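Local structure of mannan endo-1,4-beta-mannosidase (Mytilus edulis, 2C0H) at residues A[61-66]-A[157-162]; A[91-96]-A[107-112]; A[27-32]-A[45-50]; A[211-216]-A[254-259]. The protein hydrolyses internal 1,4-beta-mannosidic linkages of mannans, galactomannans and glucomannans as a monomeric endo-acting enzyme of glycoside hydrolase family 5. The protein carries 3 engineered substitutions. All coordinates share one frame; numbering follows the deposited sequence.

Contact 1 of 4, residues A[61-66]-A[157-162]; sequences SVRVWL and GWDIMN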
loop_
_atom_site.group_PDB
_atom_site.type_symbol
_atom_site.label_atom_id
_atom_site.label_comp_id
_atom_site.label_asym_id
_atom_site.label_seq_id
_atom_site.Cartn_x
_atom_site.Cartn_y
_atom_site.Cartn_z
ATOM N N SER A 61 10.893 6.935 3.042
ATOM C CA SER A 61 9.469 6.615 3.181
ATOM C C SER A 61 9.199 5.407 4.053
ATOM O O SER A 61 10.005 4.475 4.113
ATOM C CB SER A 61 8.808 6.435 1.812
ATOM O OG SER A 61 9.580 5.643 0.941
ATOM N N VAL A 62 8.039 5.429 4.705
ATOM C CA VAL A 62 7.594 4.366 5.607
ATOM C C VAL A 62 6.135 4.045 5.277
ATOM O O VAL A 62 5.340 4.978 5.096
ATOM C CB VAL A 62 7.700 4.773 7.103
ATOM C CG1 VAL A 62 7.211 3.667 8.013
ATOM C CG2 VAL A 62 9.109 5.134 7.471
ATOM N N ARG A 63 5.805 2.755 5.209
ATOM C CA ARG A 63 4.422 2.267 5.104
ATOM C C ARG A 63 3.965 1.804 6.493
ATOM O O ARG A 63 4.632 0.990 7.156
ATOM C CB ARG A 63 4.331 1.138 4.065
ATOM C CG ARG A 63 2.977 0.443 3.881
ATOM C CD ARG A 63 3.035 -0.493 2.645
ATOM N NE ARG A 63 1.789 -1.213 2.316
ATOM C CZ ARG A 63 1.561 -2.516 2.449
ATOM N NH1 ARG A 63 2.477 -3.346 2.938
ATOM N NH2 ARG A 63 0.391 -3.019 2.083
ATOM N N VAL A 64 2.815 2.305 6.926
ATOM C CA VAL A 64 2.263 1.964 8.235
ATOM C C VAL A 64 0.794 1.577 8.114
ATOM O O VAL A 64 0.072 2.173 7.332
ATOM C CB VAL A 64 2.439 3.125 9.228
ATOM C CG1 VAL A 64 1.604 4.320 8.856
ATOM C CG2 VAL A 64 2.124 2.697 10.643
ATOM N N TRP A 65 0.367 0.563 8.857
ATOM C CA TRP A 65 -1.021 0.069 8.802
ATOM C C TRP A 65 -1.891 0.760 9.858
ATOM O O TRP A 65 -1.481 0.930 11.015
ATOM C CB TRP A 65 -1.059 -1.453 8.984
ATOM C CG TRP A 65 -0.415 -2.282 7.870
ATOM C CD1 TRP A 65 0.350 -1.828 6.818
ATOM C CD2 TRP A 65 -0.467 -3.694 7.740
ATOM N NE1 TRP A 65 0.757 -2.884 6.045
ATOM C CE2 TRP A 65 0.287 -4.046 6.599
ATOM C CE3 TRP A 65 -1.069 -4.712 8.493
ATOM C CZ2 TRP A 65 0.427 -5.380 6.180
ATOM C CZ3 TRP A 65 -0.927 -6.029 8.076
ATOM C CH2 TRP A 65 -0.185 -6.348 6.934
ATOM N N LEU A 66 -3.108 1.146 9.456
ATOM C CA LEU A 66 -3.994 1.974 10.264
ATOM C C LEU A 66 -5.174 1.169 10.871
ATOM O O LEU A 66 -5.063 0.668 11.991
ATOM C CB LEU A 66 -4.473 3.185 9.430
ATOM C CG LEU A 66 -5.186 4.305 10.212
ATOM C CD1 LEU A 66 -4.244 5.067 11.120
ATOM C CD2 LEU A 66 -5.824 5.291 9.253
ATOM N N GLY A 157 0.836 9.299 1.002
ATOM C CA GLY A 157 -0.390 8.815 0.369
ATOM C C GLY A 157 -1.068 7.703 1.135
ATOM O O GLY A 157 -0.800 7.497 2.333
ATOM N N TRP A 158 -1.981 7.025 0.432
ATOM C CA TRP A 158 -2.919 6.053 1.006
ATOM C C TRP A 158 -2.914 4.737 0.226
ATOM O O TRP A 158 -3.031 4.718 -0.994
ATOM C CB TRP A 158 -4.352 6.633 1.024
ATOM C CG TRP A 158 -4.478 7.962 1.693
ATOM C CD1 TRP A 158 -4.457 9.203 1.100
ATOM C CD2 TRP A 158 -4.666 8.207 3.095
ATOM N NE1 TRP A 158 -4.606 10.178 2.039
ATOM C CE2 TRP A 158 -4.745 9.603 3.274
ATOM C CE3 TRP A 158 -4.754 7.379 4.222
ATOM C CZ2 TRP A 158 -4.910 10.189 4.529
ATOM C CZ3 TRP A 158 -4.934 7.962 5.463
ATOM C CH2 TRP A 158 -5.002 9.353 5.610
ATOM N N ASP A 159 -2.805 3.623 0.941
ATOM C CA ASP A 159 -2.940 2.282 0.377
ATOM C C ASP A 159 -4.279 1.753 0.898
ATOM O O ASP A 159 -4.473 1.651 2.097
ATOM C CB ASP A 159 -1.720 1.454 0.846
ATOM C CG ASP A 159 -1.810 -0.027 0.555
ATOM O OD1 ASP A 159 -2.808 -0.547 0.005
ATOM O OD2 ASP A 159 -0.806 -0.715 0.904
ATOM N N ILE A 160 -5.212 1.470 -0.003
ATOM C CA ILE A 160 -6.555 1.049 0.416
ATOM C C ILE A 160 -6.566 -0.279 1.159
ATOM O O ILE A 160 -7.306 -0.437 2.116
ATOM C CB ILE A 160 -7.537 0.938 -0.756
ATOM C CG1 ILE A 160 -7.603 2.245 -1.545
ATOM C CG2 ILE A 160 -8.920 0.530 -0.267
ATOM C CD1 ILE A 160 -7.876 3.451 -0.765
ATOM N N MET A 161 -5.784 -1.248 0.717
ATOM C CA MET A 161 -5.840 -2.566 1.353
ATOM C C MET A 161 -4.574 -3.339 1.111
ATOM O O MET A 161 -4.041 -3.322 0.016
ATOM C CB MET A 161 -7.022 -3.390 0.842
ATOM C CG MET A 161 -7.307 -4.632 1.676
ATOM S SD MET A 161 -8.832 -5.441 1.135
ATOM C CE MET A 161 -9.496 -6.023 2.673
ATOM N N ASN A 162 -4.092 -4.011 2.150
ATOM C CA ASN A 162 -3.040 -4.988 1.998
ATOM C C ASN A 162 -3.598 -6.343 1.527
ATOM O O ASN A 162 -4.458 -6.934 2.185
ATOM C CB ASN A 162 -2.332 -5.158 3.344
ATOM C CG ASN A 162 -1.183 -6.104 3.252
ATOM O OD1 ASN A 162 -0.226 -5.804 2.571
ATOM N ND2 ASN A 162 -1.306 -7.277 3.850
#
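The guanidinium of Arg63 meets Asp159 OD2 and Asn162 OD1 at its edge, close to its plane, and has Trp65 NE1 3.5 Å above one face, displaced toward the rim. The indole of Trp65 in turn has Asn162 CB over one face, toward the rim, and Arg63 NH1 at its edge. These groups line the inside of a TIM barrel. Strands 61-68 and 155-162 are separated by strand 106-113, so 61-66 and 157-162 face each other through side chains, with an axis separation of 8.8 Å. Arginine suits this place because its flat head offers several N-H groups in one plane. Arg63 turns its NE and NH2 side to Asp159, and both nitrogens converge on OD2, nearly in line with its C-O bond, 3.0 Å from NE and 2.9 Å from NH2; the guanidinium and carboxylate are 18° from coplanar. NH2 also gives an almost straight bond (173°) to Asn162 OD1, 2.9 Å away, meeting that oxygen from a direction tilted out of its carbonyl plane. The arm reaches so far because CG lies anti to the backbone N (chi1 176°) and the chain stays extended to NE. Beyond the two strands, NH1 forms a salt bridge with Glu294, the probable nucleophile, and a hydrogen bond with Asn25 OD1. A methionine in place of Arg63 would probably leave Asp159 OD2 and Glu294 without their shared cationic partner and the Asn162 amide freer to turn. By similarity Trp65 and Asn162 bind substrate; the amide lies obliquely to the indole, its ND2 3.4 Å from Trp65 CH2.

Contact 2 of 4, residues A[91-96]-A[107-112]; sequences SDMRAY and IFFTLW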
loop_
_atom_site.group_PDB
_atom_site.type_symbol
_atom_site.label_atom_id
_atom_site.label_comp_id
_atom_site.label_asym_id
_atom_site.label_seq_id
_atom_site.Cartn_x
_atom_site.Cartn_y
_atom_site.Cartn_z
ATOM N N SER A 91 -5.250 13.936 15.449
ATOM C CA SER A 91 -4.133 14.593 16.145
ATOM C C SER A 91 -2.951 13.633 16.366
ATOM O O SER A 91 -1.807 14.059 16.275
ATOM C CB SER A 91 -4.583 15.274 17.448
ATOM O OG SER A 91 -5.258 14.393 18.315
ATOM N N ASP A 92 -3.239 12.356 16.615
ATOM C CA ASP A 92 -2.188 11.301 16.663
ATOM C C ASP A 92 -1.494 11.152 15.304
ATOM O O ASP A 92 -0.269 11.088 15.222
ATOM C CB ASP A 92 -2.769 9.939 17.054
ATOM C CG ASP A 92 -2.892 9.725 18.566
ATOM O OD1 ASP A 92 -2.637 10.633 19.379
ATOM O OD2 ASP A 92 -3.260 8.590 18.915
ATOM N N MET A 93 -2.266 11.072 14.226
ATOM C CA MET A 93 -1.682 10.950 12.889
ATOM C C MET A 93 -0.839 12.200 12.556
ATOM O O MET A 93 0.239 12.088 11.977
ATOM C CB MET A 93 -2.779 10.698 11.831
ATOM C CG MET A 93 -3.464 9.319 11.948
ATOM S SD MET A 93 -4.920 9.093 10.886
ATOM C CE MET A 93 -4.103 8.683 9.339
ATOM N N ARG A 94 -1.322 13.385 12.928
ATOM C CA ARG A 94 -0.613 14.636 12.673
ATOM C C ARG A 94 0.688 14.711 13.463
ATOM O O ARG A 94 1.676 15.198 12.943
ATOM C CB ARG A 94 -1.497 15.853 12.972
ATOM C CG ARG A 94 -1.121 17.066 12.169
ATOM C CD ARG A 94 -1.908 18.286 12.576
ATOM N NE ARG A 94 -3.333 18.217 12.237
ATOM C CZ ARG A 94 -3.834 18.418 11.019
ATOM N NH1 ARG A 94 -3.041 18.649 9.976
ATOM N NH2 ARG A 94 -5.148 18.375 10.830
ATOM N N ALA A 95 0.698 14.216 14.704
ATOM C CA ALA A 95 1.929 14.250 15.516
ATOM C C ALA A 95 2.996 13.390 14.860
ATOM O O ALA A 95 4.165 13.772 14.827
ATOM C CB ALA A 95 1.675 13.790 16.925
ATOM N N TYR A 96 2.592 12.220 14.372
ATOM C CA TYR A 96 3.507 11.314 13.662
ATOM C C TYR A 96 4.017 11.960 12.390
ATOM O O TYR A 96 5.203 11.914 12.089
ATOM C CB TYR A 96 2.844 9.958 13.363
ATOM C CG TYR A 96 3.731 8.944 12.654
ATOM C CD1 TYR A 96 5.028 8.686 13.100
ATOM C CD2 TYR A 96 3.262 8.205 11.576
ATOM C CE1 TYR A 96 5.830 7.748 12.453
ATOM C CE2 TYR A 96 4.061 7.268 10.935
ATOM C CZ TYR A 96 5.347 7.041 11.378
ATOM O OH TYR A 96 6.133 6.092 10.730
ATOM N N ILE A 107 5.186 9.405 4.691
ATOM C CA ILE A 107 4.407 8.318 5.257
ATOM C C ILE A 107 3.276 7.875 4.324
ATOM O O ILE A 107 2.531 8.709 3.792
ATOM C CB ILE A 107 3.801 8.749 6.643
ATOM C CG1 ILE A 107 4.886 9.246 7.612
ATOM C CG2 ILE A 107 2.963 7.653 7.271
ATOM C CD1 ILE A 107 6.024 8.271 7.857
ATOM N N PHE A 108 3.128 6.566 4.175
ATOM C CA PHE A 108 2.003 5.963 3.457
ATOM C C PHE A 108 1.165 5.156 4.445
ATOM O O PHE A 108 1.657 4.200 5.032
ATOM C CB PHE A 108 2.496 5.106 2.295
ATOM C CG PHE A 108 3.165 5.911 1.228
ATOM C CD1 PHE A 108 2.443 6.356 0.129
ATOM C CD2 PHE A 108 4.490 6.286 1.358
ATOM C CE1 PHE A 108 3.041 7.137 -0.832
ATOM C CE2 PHE A 108 5.094 7.088 0.386
ATOM C CZ PHE A 108 4.367 7.475 -0.716
ATOM N N PHE A 109 -0.092 5.549 4.645
ATOM C CA PHE A 109 -0.994 4.855 5.550
ATOM C C PHE A 109 -1.817 3.778 4.805
ATOM O O PHE A 109 -2.440 4.047 3.772
ATOM C CB PHE A 109 -1.968 5.843 6.215
ATOM C CG PHE A 109 -1.340 6.767 7.233
ATOM C CD1 PHE A 109 -0.994 6.294 8.493
ATOM C CD2 PHE A 109 -1.184 8.111 6.971
ATOM C CE1 PHE A 109 -0.463 7.138 9.455
ATOM C CE2 PHE A 109 -0.640 8.963 7.925
ATOM C CZ PHE A 109 -0.289 8.477 9.170
ATOM N N THR A 110 -1.816 2.549 5.318
ATOM C CA THR A 110 -2.599 1.449 4.735
ATOM C C THR A 110 -3.878 1.255 5.548
ATOM O O THR A 110 -3.830 0.978 6.744
ATOM C CB THR A 110 -1.803 0.126 4.720
ATOM O OG1 THR A 110 -0.571 0.341 4.038
ATOM C CG2 THR A 110 -2.536 -0.956 4.011
ATOM N N LEU A 111 -5.030 1.388 4.907
ATOM C CA LEU A 111 -6.292 1.415 5.637
ATOM C C LEU A 111 -6.698 0.033 6.188
ATOM O O LEU A 111 -6.901 -0.083 7.397
ATOM C CB LEU A 111 -7.412 1.966 4.726
ATOM C CG LEU A 111 -7.222 3.406 4.256
ATOM C CD1 LEU A 111 -8.393 3.716 3.319
ATOM C CD2 LEU A 111 -7.131 4.406 5.372
ATOM N N TRP A 112 -6.806 -0.966 5.313
ATOM C CA TRP A 112 -7.345 -2.310 5.636
ATOM C C TRP A 112 -6.366 -3.437 5.335
ATOM O O TRP A 112 -5.382 -3.245 4.625
ATOM C CB TRP A 112 -8.641 -2.566 4.866
ATOM C CG TRP A 112 -9.626 -1.446 4.997
ATOM C CD1 TRP A 112 -9.939 -0.518 4.037
ATOM C CD2 TRP A 112 -10.418 -1.118 6.140
ATOM N NE1 TRP A 112 -10.864 0.346 4.515
ATOM C CE2 TRP A 112 -11.182 0.014 5.802
ATOM C CE3 TRP A 112 -10.547 -1.662 7.428
ATOM C CZ2 TRP A 112 -12.084 0.608 6.696
ATOM C CZ3 TRP A 112 -11.441 -1.064 8.322
ATOM C CH2 TRP A 112 -12.198 0.060 7.939
#
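Met93 sets its terminal methyl almost exactly over the middle of the Phe109 ring: CE lies 3.6 Å from the ring centroid and 6° off the ring normal, a CH-pi contact of nearly ideal centring. The opposite face of the same ring is filled by Ile107 CG2, from two residues earlier in the strand and 3.8 Å above the plane, so the phenyl is held between two aliphatic groups. Met93 delivers its methyl by a turn about its CG-SD bond (chi3 81°); SD stays farther off, 5.1 Å from the ring centroid, in an oblique Met-aromatic contact. An unbranched, flexible thioether suits a spot where a long side chain must turn its end down onto a flat surface. Helix 89-102 precedes strand 106-113 in the TIM barrel and packs on the outside of the wall, running back against the strand at 149° with the axes 11.4 Å apart. One turn after Met93, Tyr96 points toward the strand and lies across Ile107. Its OH is 3.6 Å from Ile107 CD1, and its CE2 is 3.8 Å from Ile107 CG2, so one isoleucine serves both aromatic rings, CG2 touching each of them and CD1 the tyrosine. The edge of Tyr96 also faces Phe109, with CD2 and CZ 4.3 Å apart. All four residues are buried and no hydrogen bond joins the segments. Met145 and Leu149 of helix 131-149 also pack against Met93, and Phe47 of helix 40-56 meets the Tyr96 ring.

Contact 3 of 4, residues A[27-32]-A[45-50]; sequences AWVNYA and STFEST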
loop_
_atom_site.group_PDB
_atom_site.type_symbol
_atom_site.label_atom_id
_atom_site.label_comp_id
_atom_site.label_asym_id
_atom_site.label_seq_id
_atom_site.Cartn_x
_atom_site.Cartn_y
_atom_site.Cartn_z
ATOM N N ALA A 27 5.400 -2.513 10.016
ATOM C CA ALA A 27 4.167 -1.914 9.497
ATOM C C ALA A 27 3.268 -1.493 10.675
ATOM O O ALA A 27 2.215 -0.884 10.469
ATOM C CB ALA A 27 3.446 -2.921 8.634
ATOM N N TRP A 28 3.665 -1.832 11.906
ATOM C CA TRP A 28 2.956 -1.461 13.130
ATOM C C TRP A 28 3.920 -1.436 14.321
ATOM O O TRP A 28 5.058 -1.905 14.223
ATOM C CB TRP A 28 1.825 -2.474 13.417
ATOM C CG TRP A 28 2.291 -3.899 13.493
ATOM C CD1 TRP A 28 2.880 -4.498 14.571
ATOM C CD2 TRP A 28 2.225 -4.903 12.471
ATOM N NE1 TRP A 28 3.205 -5.790 14.276
ATOM C CE2 TRP A 28 2.815 -6.075 12.996
ATOM C CE3 TRP A 28 1.727 -4.934 11.159
ATOM C CZ2 TRP A 28 2.906 -7.251 12.263
ATOM C CZ3 TRP A 28 1.832 -6.089 10.433
ATOM C CH2 TRP A 28 2.407 -7.240 10.983
ATOM N N VAL A 29 3.458 -0.907 15.441
ATOM C CA VAL A 29 4.143 -1.076 16.735
ATOM C C VAL A 29 3.231 -1.943 17.600
ATOM O O VAL A 29 3.574 -3.087 17.929
ATOM C CB VAL A 29 4.507 0.273 17.384
ATOM C CG1 VAL A 29 5.105 0.054 18.792
ATOM C CG2 VAL A 29 5.481 1.048 16.475
ATOM N N ASN A 30 2.046 -1.429 17.925
ATOM C CA ASN A 30 0.996 -2.252 18.515
ATOM C C ASN A 30 -0.097 -2.487 17.463
ATOM O O ASN A 30 -0.865 -1.579 17.160
ATOM C CB ASN A 30 0.415 -1.614 19.779
ATOM C CG ASN A 30 -0.366 -2.628 20.656
ATOM O OD1 ASN A 30 -0.050 -3.834 20.712
ATOM N ND2 ASN A 30 -1.376 -2.129 21.348
ATOM N N TYR A 31 -0.124 -3.706 16.926
ATOM C CA TYR A 31 -0.954 -4.098 15.750
ATOM C C TYR A 31 -2.399 -3.643 15.881
ATOM O O TYR A 31 -3.075 -4.035 16.815
ATOM C CB TYR A 31 -0.891 -5.623 15.562
ATOM C CG TYR A 31 -1.635 -6.214 14.381
ATOM C CD1 TYR A 31 -1.025 -6.368 13.147
ATOM C CD2 TYR A 31 -2.929 -6.696 14.519
ATOM C CE1 TYR A 31 -1.685 -6.949 12.081
ATOM C CE2 TYR A 31 -3.593 -7.277 13.456
ATOM C CZ TYR A 31 -2.969 -7.397 12.238
ATOM O OH TYR A 31 -3.623 -7.979 11.184
ATOM N N ALA A 32 -2.831 -2.787 14.951
ATOM C CA ALA A 32 -4.205 -2.249 14.864
ATOM C C ALA A 32 -4.591 -1.245 15.959
ATOM O O ALA A 32 -5.752 -0.807 16.018
ATOM C CB ALA A 32 -5.217 -3.368 14.791
ATOM N N SER A 45 8.039 6.480 20.949
ATOM C CA SER A 45 9.494 6.260 20.986
ATOM C C SER A 45 10.008 5.281 19.892
ATOM O O SER A 45 11.091 5.502 19.318
ATOM C CB SER A 45 9.934 5.828 22.389
ATOM O OG SER A 45 9.348 4.599 22.751
ATOM N N THR A 46 9.237 4.231 19.588
ATOM C CA THR A 46 9.582 3.260 18.533
ATOM C C THR A 46 9.405 3.880 17.150
ATOM O O THR A 46 10.247 3.730 16.274
ATOM C CB THR A 46 8.729 1.971 18.629
ATOM O OG1 THR A 46 8.905 1.379 19.934
ATOM C CG2 THR A 46 9.102 0.978 17.563
ATOM N N PHE A 47 8.289 4.566 16.949
ATOM C CA PHE A 47 8.082 5.237 15.685
ATOM C C PHE A 47 9.241 6.234 15.412
ATOM O O PHE A 47 9.776 6.290 14.298
ATOM C CB PHE A 47 6.725 5.969 15.675
ATOM C CG PHE A 47 5.526 5.097 15.346
ATOM C CD1 PHE A 47 5.367 4.510 14.088
ATOM C CD2 PHE A 47 4.523 4.891 16.296
ATOM C CE1 PHE A 47 4.240 3.749 13.796
ATOM C CE2 PHE A 47 3.410 4.115 16.005
ATOM C CZ PHE A 47 3.264 3.559 14.768
ATOM N N GLU A 48 9.640 6.992 16.432
ATOM C CA GLU A 48 10.673 8.034 16.282
ATOM C C GLU A 48 12.061 7.435 16.076
ATOM O O GLU A 48 12.846 7.943 15.270
ATOM C CB GLU A 48 10.684 8.996 17.487
ATOM C CG GLU A 48 11.906 9.906 17.595
ATOM C CD GLU A 48 12.067 10.879 16.431
ATOM O OE1 GLU A 48 11.049 11.282 15.816
ATOM O OE2 GLU A 48 13.231 11.250 16.138
ATOM N N SER A 49 12.367 6.353 16.783
ATOM C CA SER A 49 13.679 5.732 16.595
ATOM C C SER A 49 13.789 5.125 15.191
ATOM O O SER A 49 14.864 5.136 14.593
ATOM C CB SER A 49 13.978 4.699 17.680
ATOM O OG SER A 49 13.115 3.600 17.624
ATOM N N THR A 50 12.680 4.593 14.667
ATOM C CA THR A 50 12.660 4.032 13.309
ATOM C C THR A 50 12.938 5.137 12.286
ATOM O O THR A 50 13.711 4.931 11.346
ATOM C CB THR A 50 11.315 3.318 12.996
ATOM O OG1 THR A 50 11.146 2.191 13.866
ATOM C CG2 THR A 50 11.261 2.837 11.573
#
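The loop between the first barrel strand, 17-25, and helix 40-56 rests on that helix through Val29, which touches Thr46 and Phe47. Its CG2 methyl sits over one face of the Phe47 ring, 3.7 Å from the centroid and 12° off the normal, near enough to the axis to make a CH-pi contact. The same methyl lies 3.8 Å from Thr46 CG2, so it is set between an aromatic face and an aliphatic methyl. The rotation about CA-CB divides the work: with CG1 anti to the backbone N (chi1 175°), CG2 is turned to the ring while CG1 lies 4.1 Å from Thr46 CB. A beta-branched valine, with two methyls on a short stem, fits such a two-sided seat. In the TIM barrel this loop leaves the C-terminal end of its strand, the side where the substrate site lies, and Trp28 meets the ring of Trp65, a probable substrate-binding residue. Asp34 accepts hydrogen bonds from the backbone N atoms of Val29 and Asn30. Phe47 is buried and reaches inward to Val64 of strand 61-68, whereas Thr46 is partly exposed, a place that suits a side chain with both a methyl and a hydroxyl.

Contact 4 of 4, residues A[211-216]-A[254-259]; sequences AIKEVD and SGTLSF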
loop_
_atom_site.group_PDB
_atom_site.type_symbol
_atom_site.label_atom_id
_atom_site.label_comp_id
_atom_site.label_asym_id
_atom_site.label_seq_id
_atom_site.Cartn_x
_atom_site.Cartn_y
_atom_site.Cartn_z
ATOM N N ALA A 211 -13.294 8.529 -3.233
ATOM C CA ALA A 211 -13.549 9.339 -2.053
ATOM C C ALA A 211 -12.342 10.189 -1.638
ATOM O O ALA A 211 -12.460 11.364 -1.362
ATOM C CB ALA A 211 -13.989 8.441 -0.914
ATOM N N ILE A 212 -11.163 9.587 -1.618
ATOM C CA ILE A 212 -9.952 10.288 -1.233
ATOM C C ILE A 212 -9.683 11.405 -2.230
ATOM O O ILE A 212 -9.354 12.514 -1.838
ATOM C CB ILE A 212 -8.749 9.319 -1.178
ATOM C CG1 ILE A 212 -8.960 8.320 -0.034
ATOM C CG2 ILE A 212 -7.441 10.113 -1.011
ATOM C CD1 ILE A 212 -8.057 7.122 -0.101
ATOM N N LYS A 213 -9.864 11.110 -3.509
ATOM C CA LYS A 213 -9.555 12.091 -4.553
ATOM C C LYS A 213 -10.617 13.178 -4.651
ATOM O O LYS A 213 -10.370 14.217 -5.250
ATOM C CB LYS A 213 -9.367 11.405 -5.899
ATOM C CG LYS A 213 -8.088 10.585 -5.973
ATOM C CD LYS A 213 -8.004 9.851 -7.285
ATOM C CE LYS A 213 -6.631 9.273 -7.522
ATOM N NZ LYS A 213 -6.483 8.875 -8.950
ATOM N N GLU A 214 -11.784 12.958 -4.062
ATOM C CA GLU A 214 -12.804 14.016 -3.996
ATOM C C GLU A 214 -12.409 15.148 -3.047
ATOM O O GLU A 214 -12.675 16.322 -3.337
ATOM C CB GLU A 214 -14.152 13.430 -3.587
ATOM C CG GLU A 214 -15.322 14.384 -3.734
ATOM C CD GLU A 214 -16.665 13.695 -3.576
ATOM O OE1 GLU A 214 -17.701 14.390 -3.720
ATOM O OE2 GLU A 214 -16.696 12.465 -3.317
ATOM N N VAL A 215 -11.795 14.809 -1.913
ATOM C CA VAL A 215 -11.396 15.798 -0.904
ATOM C C VAL A 215 -9.914 16.197 -0.991
ATOM O O VAL A 215 -9.536 17.265 -0.511
ATOM C CB VAL A 215 -11.723 15.326 0.542
ATOM C CG1 VAL A 215 -13.230 15.129 0.693
ATOM C CG2 VAL A 215 -10.976 14.045 0.905
ATOM N N ASP A 216 -9.094 15.338 -1.597
ATOM C CA ASP A 216 -7.668 15.600 -1.837
ATOM C C ASP A 216 -7.293 15.139 -3.256
ATOM O O ASP A 216 -6.685 14.077 -3.471
ATOM C CB ASP A 216 -6.820 14.880 -0.791
ATOM C CG ASP A 216 -5.341 15.211 -0.898
ATOM O OD1 ASP A 216 -4.958 16.141 -1.656
ATOM O OD2 ASP A 216 -4.546 14.521 -0.221
ATOM N N SER A 254 -13.539 8.447 -11.342
ATOM C CA SER A 254 -12.359 9.013 -10.686
ATOM C C SER A 254 -11.658 8.013 -9.777
ATOM O O SER A 254 -10.611 8.333 -9.220
ATOM C CB SER A 254 -12.745 10.224 -9.845
ATOM O OG SER A 254 -13.672 9.862 -8.840
ATOM N N GLY A 255 -12.237 6.828 -9.630
ATOM C CA GLY A 255 -11.774 5.850 -8.643
ATOM C C GLY A 255 -10.696 4.949 -9.183
ATOM O O GLY A 255 -10.861 3.740 -9.229
ATOM N N THR A 256 -9.584 5.560 -9.571
ATOM C CA THR A 256 -8.457 4.852 -10.165
ATOM C C THR A 256 -7.217 5.056 -9.288
ATOM O O THR A 256 -7.138 6.011 -8.518
ATOM C CB THR A 256 -8.175 5.383 -11.582
ATOM O OG1 THR A 256 -8.015 6.813 -11.536
ATOM C CG2 THR A 256 -9.345 5.028 -12.524
ATOM N N LEU A 257 -6.267 4.135 -9.393
ATOM C CA LEU A 257 -5.054 4.226 -8.585
ATOM C C LEU A 257 -4.047 5.166 -9.229
ATOM O O LEU A 257 -4.073 5.382 -10.449
ATOM C CB LEU A 257 -4.422 2.837 -8.424
ATOM C CG LEU A 257 -5.297 1.723 -7.839
ATOM C CD1 LEU A 257 -4.446 0.461 -7.665
ATOM C CD2 LEU A 257 -5.928 2.137 -6.528
ATOM N N SER A 258 -3.155 5.705 -8.401
ATOM C CA SER A 258 -2.047 6.556 -8.842
ATOM C C SER A 258 -0.877 5.708 -9.295
ATOM O O SER A 258 -0.245 6.003 -10.299
ATOM C CB SER A 258 -1.586 7.446 -7.693
ATOM O OG SER A 258 -2.666 8.185 -7.134
ATOM N N PHE A 259 -0.565 4.687 -8.505
ATOM C CA PHE A 259 0.493 3.748 -8.828
ATOM C C PHE A 259 0.148 2.361 -8.302
ATOM O O PHE A 259 -0.765 2.197 -7.489
ATOM C CB PHE A 259 1.893 4.232 -8.373
ATOM C CG PHE A 259 2.066 4.420 -6.890
ATOM C CD1 PHE A 259 2.411 3.349 -6.076
ATOM C CD2 PHE A 259 1.970 5.690 -6.309
ATOM C CE1 PHE A 259 2.593 3.517 -4.705
ATOM C CE2 PHE A 259 2.169 5.870 -4.942
ATOM C CZ PHE A 259 2.476 4.773 -4.139
HETATM O O HOH W 1 -3.714 9.858 -8.928
#
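The final turn of helix 198-215 comes up to the irregular segment 254-259, with the CA atoms of Lys213 and Ser254 7.4 Å apart. The helix stops at Val215, and Asp216 departs from helical geometry. On the other side, Gly255 is the centre of an inverse gamma turn, after which the chain runs on toward Phe259. Lys213 bridges the gap with a side chain extended beyond CG. Its CD passes 3.6 Å from Ser254 O, and NZ donates a hydrogen bond of 3.0 Å to Thr256 O, approaching from above the carbonyl plane, 47° out of it. A lysine is apt here: a long aliphatic stem for the passage and an ammonium for a loop carbonyl. In the TIM barrel this loop leads into strand 260-263, so the bond ties a helix end to the entry of a strand, on the face opposite the catalytic one. A water accepts from Lys213 NZ at 2.9 Å and is hydrogen-bonded to Ser258 OG at 2.7 Å; Ser258 OG is also bonded to Val221 N at the start of the neighbouring strand. With a leucine at Lys213, Thr256 O would probably lose its ammonium donor and the bridging water one of its partners.

In the fold
Contact 1 lies inside the barrel and contact 2 between its wall and an outer helix; both are fully buried, yet the first is polar and charged, the second made of aliphatic and aromatic packing with no hydrogen bond across it. They share the sheet: strand 106-113 of contact 2 runs between the two strands of contact 1, and Val64 packs on Phe109. Contacts 3 and 4 are only partly buried and about 27 Å apart, centre to centre. Contact 3 touches both contact 1, where Trp65 N probably bonds Ala27 O, and contact 2; it is likewise apolar. Contact 4, far from the annotated sites, reaches the wall by Ile212 on Trp158 and Ile160, and uses a lysine and water.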